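Local coordinates for protein CmeC (Campylobacter jejuni, PDB 4MT4) that forms an outer membrane channel of the outer membrane factor family and probably serves as an exit duct for efflux across that membrane, at the interface of chains A and B. Residues are numbered along the deposited sequence; one frame, centred on the assembly and turned at random. Chains: chain A/B, CmeC.

Contact 1: the interface of chains A and B. Residues chain A 378-379, 381-382, 385, 431; chain B 215-216, 219-220, 223.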
loop_
_atom_site.group_PDB
_atom_site.type_symbol
_atom_site.label_atom_id
_atom_site.label_comp_id
_atom_site.label_asym_id
_atom_site.label_seq_id
_atom_site.Cartn_x
_atom_site.Cartn_y
_atom_site.Cartn_z
ATOM N N THR A 378 5.293 -31.464 -3.049
ATOM C CA THR A 378 4.626 -31.859 -1.813
ATOM C C THR A 378 3.125 -32.030 -2.037
ATOM O O THR A 378 2.526 -33.000 -1.573
ATOM C CB THR A 378 4.865 -30.834 -0.689
ATOM O OG1 THR A 378 6.268 -30.742 -0.415
ATOM C CG2 THR A 378 4.135 -31.250 0.582
ATOM N N ILE A 379 2.525 -31.084 -2.754
ATOM C CA ILE A 379 1.105 -31.150 -3.086
ATOM C C ILE A 379 0.856 -32.312 -4.050
ATOM O O ILE A 379 -0.224 -32.902 -4.068
ATOM C CB ILE A 379 0.602 -29.823 -3.698
ATOM C CG1 ILE A 379 0.740 -28.685 -2.687
ATOM C CG2 ILE A 379 -0.855 -29.926 -4.107
ATOM C CD1 ILE A 379 0.349 -27.333 -3.235
ATOM N N LEU A 381 2.228 -35.205 -3.777
ATOM C CA LEU A 381 2.000 -36.311 -2.857
ATOM C C LEU A 381 0.589 -36.242 -2.286
ATOM O O LEU A 381 -0.092 -37.261 -2.160
ATOM C CB LEU A 381 3.026 -36.292 -1.722
ATOM C CG LEU A 381 4.495 -36.484 -2.098
ATOM C CD1 LEU A 381 5.372 -36.355 -0.866
ATOM C CD2 LEU A 381 4.704 -37.833 -2.763
ATOM N N GLN A 382 0.160 -35.029 -1.947
ATOM C CA GLN A 382 -1.162 -34.804 -1.373
ATOM C C GLN A 382 -2.268 -35.220 -2.332
ATOM O O GLN A 382 -3.353 -35.617 -1.906
ATOM C CB GLN A 382 -1.339 -33.336 -0.989
ATOM C CG GLN A 382 -0.473 -32.888 0.175
ATOM C CD GLN A 382 -0.786 -31.475 0.618
ATOM O OE1 GLN A 382 -0.940 -31.206 1.808
ATOM N NE2 GLN A 382 -0.880 -30.560 -0.340
ATOM N N ASN A 385 -2.709 -38.819 -1.705
ATOM C CA ASN A 385 -3.249 -39.014 -0.363
ATOM C C ASN A 385 -4.734 -38.674 -0.292
ATOM O O ASN A 385 -5.529 -39.441 0.251
ATOM C CB ASN A 385 -2.480 -38.170 0.654
ATOM C CG ASN A 385 -1.011 -38.536 0.725
ATOM O OD1 ASN A 385 -0.626 -39.671 0.451
ATOM N ND2 ASN A 385 -0.181 -37.568 1.097
ATOM N N ILE A 431 -7.272 -29.921 -2.874
ATOM C CA ILE A 431 -5.914 -30.354 -3.185
ATOM C C ILE A 431 -5.688 -30.373 -4.694
ATOM O O ILE A 431 -4.616 -30.004 -5.179
ATOM C CB ILE A 431 -5.621 -31.756 -2.600
ATOM C CG1 ILE A 431 -5.676 -31.724 -1.069
ATOM C CG2 ILE A 431 -4.267 -32.271 -3.064
ATOM C CD1 ILE A 431 -4.670 -30.790 -0.432
ATOM N N ALA B 215 -1.415 -38.953 6.305
ATOM C CA ALA B 215 -0.406 -38.630 5.299
ATOM C C ALA B 215 -0.686 -37.270 4.669
ATOM O O ALA B 215 0.234 -36.525 4.336
ATOM C CB ALA B 215 -0.356 -39.710 4.228
ATOM N N LEU B 216 -1.967 -36.955 4.516
ATOM C CA LEU B 216 -2.389 -35.671 3.971
ATOM C C LEU B 216 -2.107 -34.543 4.957
ATOM O O LEU B 216 -1.593 -33.490 4.584
ATOM C CB LEU B 216 -3.877 -35.705 3.618
ATOM C CG LEU B 216 -4.480 -34.421 3.048
ATOM C CD1 LEU B 216 -3.744 -33.996 1.788
ATOM C CD2 LEU B 216 -5.964 -34.604 2.774
ATOM N N ASN B 219 1.822 -33.867 5.200
ATOM C CA ASN B 219 2.393 -33.050 4.131
ATOM C C ASN B 219 1.957 -31.589 4.197
ATOM O O ASN B 219 2.667 -30.701 3.725
ATOM C CB ASN B 219 2.031 -33.641 2.769
ATOM C CG ASN B 219 2.857 -34.867 2.430
ATOM O OD1 ASN B 219 4.062 -34.905 2.682
ATOM N ND2 ASN B 219 2.213 -35.879 1.860
ATOM N N GLU B 220 0.787 -31.345 4.778
ATOM C CA GLU B 220 0.322 -29.981 5.005
ATOM C C GLU B 220 1.212 -29.291 6.029
ATOM O O GLU B 220 1.516 -28.105 5.908
ATOM C CB GLU B 220 -1.132 -29.971 5.477
ATOM C CG GLU B 220 -2.146 -29.775 4.363
ATOM C CD GLU B 220 -2.049 -28.401 3.728
ATOM O OE1 GLU B 220 -1.802 -27.420 4.460
ATOM O OE2 GLU B 220 -2.217 -28.302 2.494
ATOM N N LEU B 223 4.416 -28.348 4.461
ATOM C CA LEU B 223 4.179 -27.188 3.617
ATOM C C LEU B 223 4.100 -25.917 4.452
ATOM O O LEU B 223 4.635 -24.876 4.071
ATOM C CB LEU B 223 2.895 -27.376 2.810
ATOM C CG LEU B 223 2.961 -26.916 1.356
ATOM C CD1 LEU B 223 4.232 -27.431 0.708
ATOM C CD2 LEU B 223 1.737 -27.393 0.591
HETATM O O HOH W 1 -2.265 -28.080 -0.095
#
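Two long helices, A:339-405 and B:201-236, pack side by side at this subunit interface of the channel. At its centre B:Leu216, with CG anti to the backbone N (chi1 179°), lies roughly perpendicular to A:Gln382 and sets CD1 3.7 Å from CB of that glutamine. The long methylene stem of glutamine suits a place that must be greasy at its base and polar at its tip. From helix A:411-445, A:Ile431 meets the same leucine tip to tip, CD1 to CD1 at 4.0 Å. Two helical turns along, the fork of B:Leu223 spans neighbouring residues: CD1 lies 3.7 Å from CB of A:Thr378, and CD2 is 3.7 Å from CG1 of A:Ile379. Its chi1 of -139° is well away from a staggered value.

Inside the contact the stem of B:Asn219 runs alongside that of A:Gln382. Its amide then meets that of A:Asn385, nearly coplanar, 9° apart, with ND2 facing ND2 at 3.0 Å. Two donors cannot bond, so one amide is probably turned over. A:Asn385 ND2 also lies 3.4 Å from the carbonyl O of B:Ala215, which favours flipping B:Asn219. At the rim A:Gln382 OE1 faces carboxylate OE2 of B:Glu220, a pairing that would repel unless the acid is protonated or the amide turned over. A:Gln382 NE2 bonds water 1 at 2.9 Å, and water 1 sits 2.6 Å from B:Glu220 OE2.

Contact 2: the interface of chains A and B. Residues chain A 360, 363-364, 367; chain B 58, 234, 237-238, 240, 243.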
loop_
_atom_site.group_PDB
_atom_site.type_symbol
_atom_site.label_atom_id
_atom_site.label_comp_id
_atom_site.label_asym_id
_atom_site.label_seq_id
_atom_site.Cartn_x
_atom_site.Cartn_y
_atom_site.Cartn_z
ATOM N N ASN A 360 17.092 -7.016 -2.430
ATOM C CA ASN A 360 15.849 -7.524 -1.859
ATOM C C ASN A 360 15.008 -8.252 -2.904
ATOM O O ASN A 360 14.353 -9.248 -2.603
ATOM C CB ASN A 360 15.047 -6.383 -1.232
ATOM C CG ASN A 360 13.926 -6.879 -0.340
ATOM O OD1 ASN A 360 14.151 -7.251 0.812
ATOM N ND2 ASN A 360 12.709 -6.882 -0.868
ATOM N N ILE A 363 16.688 -11.667 -3.184
ATOM C CA ILE A 363 16.399 -12.530 -2.043
ATOM C C ILE A 363 14.984 -13.096 -2.109
ATOM O O ILE A 363 14.774 -14.296 -1.916
ATOM C CB ILE A 363 16.568 -11.774 -0.705
ATOM C CG1 ILE A 363 17.982 -11.204 -0.581
ATOM C CG2 ILE A 363 16.255 -12.684 0.470
ATOM C CD1 ILE A 363 19.080 -12.220 -0.787
ATOM N N THR A 364 14.021 -12.222 -2.384
ATOM C CA THR A 364 12.617 -12.611 -2.459
ATOM C C THR A 364 12.381 -13.615 -3.585
ATOM O O THR A 364 11.650 -14.591 -3.414
ATOM C CB THR A 364 11.709 -11.382 -2.668
ATOM O OG1 THR A 364 11.878 -10.470 -1.575
ATOM C CG2 THR A 364 10.249 -11.795 -2.753
ATOM N N GLY A 367 13.590 -16.895 -2.690
ATOM C CA GLY A 367 12.695 -17.408 -1.672
ATOM C C GLY A 367 11.446 -17.979 -2.310
ATOM O O GLY A 367 10.943 -19.019 -1.891
ATOM N N ASN B 58 17.231 -5.965 4.472
ATOM C CA ASN B 58 17.264 -4.877 3.501
ATOM C C ASN B 58 16.329 -3.721 3.842
ATOM O O ASN B 58 16.612 -2.573 3.501
ATOM C CB ASN B 58 16.936 -5.417 2.108
ATOM C CG ASN B 58 18.069 -6.234 1.521
ATOM O OD1 ASN B 58 19.223 -5.805 1.519
ATOM N ND2 ASN B 58 17.749 -7.425 1.032
ATOM N N ILE B 234 14.239 -14.895 4.052
ATOM C CA ILE B 234 14.108 -13.589 3.414
ATOM C C ILE B 234 14.420 -12.463 4.401
ATOM O O ILE B 234 14.944 -11.413 4.023
ATOM C CB ILE B 234 12.688 -13.401 2.825
ATOM C CG1 ILE B 234 12.441 -14.409 1.699
ATOM C CG2 ILE B 234 12.493 -11.988 2.299
ATOM C CD1 ILE B 234 11.110 -14.231 0.993
ATOM N N SER B 237 18.857 -13.555 5.681
ATOM C CA SER B 237 19.968 -14.111 4.910
ATOM C C SER B 237 20.383 -13.267 3.706
ATOM O O SER B 237 19.554 -12.622 3.066
ATOM C CB SER B 237 19.617 -15.524 4.436
ATOM O OG SER B 237 20.703 -16.106 3.737
ATOM N N ASN B 238 21.681 -13.286 3.410
ATOM C CA ASN B 238 22.219 -12.668 2.200
ATOM C C ASN B 238 22.939 -13.706 1.347
ATOM O O ASN B 238 23.624 -13.371 0.379
ATOM C CB ASN B 238 23.172 -11.523 2.546
ATOM C CG ASN B 238 24.426 -12.001 3.253
ATOM O OD1 ASN B 238 24.397 -12.978 4.002
ATOM N ND2 ASN B 238 25.538 -11.314 3.016
ATOM N N LEU B 240 22.503 -16.883 -1.113
ATOM C CA LEU B 240 21.507 -17.469 -2.005
ATOM C C LEU B 240 21.378 -18.980 -1.833
ATOM O O LEU B 240 20.292 -19.540 -1.995
ATOM C CB LEU B 240 21.843 -17.137 -3.459
ATOM C CG LEU B 240 21.833 -15.646 -3.802
ATOM C CD1 LEU B 240 22.118 -15.427 -5.278
ATOM C CD2 LEU B 240 20.504 -15.016 -3.408
ATOM N N ILE B 243 19.413 -19.596 1.340
ATOM C CA ILE B 243 18.007 -19.361 1.045
ATOM C C ILE B 243 17.398 -20.550 0.314
ATOM O O ILE B 243 16.277 -20.956 0.605
ATOM C CB ILE B 243 17.825 -18.086 0.199
ATOM C CG1 ILE B 243 18.233 -16.854 1.006
ATOM C CG2 ILE B 243 16.386 -17.952 -0.288
ATOM C CD1 ILE B 243 18.397 -15.617 0.171
#
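A:Ile363 is the hub of this apolar patch, a branched knob on helix A:339-405 set among residues from the end of helix B:201-236, the turn after it and the short helix B:240-245. Its two methyl-bearing arms share one partner: CG2, anti to the backbone N, and CD1, folded back by a chi2 of -53°, both lie near CD1 of B:Ile243, the CD1 to CD1 distance being 3.6 Å. B:Ile243 lies roughly perpendicular to it with its chain extended (chi2 166°), so that its tip meets both arms. Isoleucine suits such a spot because branching at CB lets one residue present methyls to several neighbours. CG2 of A:Ile363 also rests 3.8 Å from CA of B:Ile234, against the backbone, while CD1 reaches toward B:Leu240 CD2 and the carbonyl O of B:Ser237.

Farther along the A helix, A:Gly367, having no side chain, lets CG2 of B:Ile243 come within 3.8 Å of its backbone N. B:Ile234, extended, lays its CD1 4.1 Å from CA of A:Thr364. The threonine hydroxyl turns back into its own helix: OG1 donates to the carbonyl O of A:Asn360 at 2.9 Å, approaching from above the carbonyl plane. This satisfies the hydroxyl without calling on chain B.

At the polar rim A:Asn360 and B:Asn58, the latter at the start of helix B:58-79, run antiparallel past one another. Their amides are turned 83° apart, and no hydrogen bond joins the chains here; the asparagines touch by van der Waals contact, small enough to fit and polar enough for the border of an apolar patch. OD1 of A:Asn360 lies 3.6 Å from CB of B:Asn58, whose amide nitrogen ND2 comes 3.5 Å from CA of A:Asn360.

The C-alpha centres of contact 1 and contact 2 are about 26 Å apart, and both join helix A:339-405 to helix B:201-236. Residue numbers rise along one helix as they fall along the other, so the pair is antiparallel and the contacts are successive stretches of one seam. Contact 2 lies nearer the barrel strands, where the B helix ends and B:240-245 and B:58-79 join in; contact 1 lies farther off and adds helix A:411-445. A water bridge links the chains in contact 1, whereas contact 2 has border amides but no hydrogen bond across. Repeated in the trimer, such seams would help hold the tunnel together.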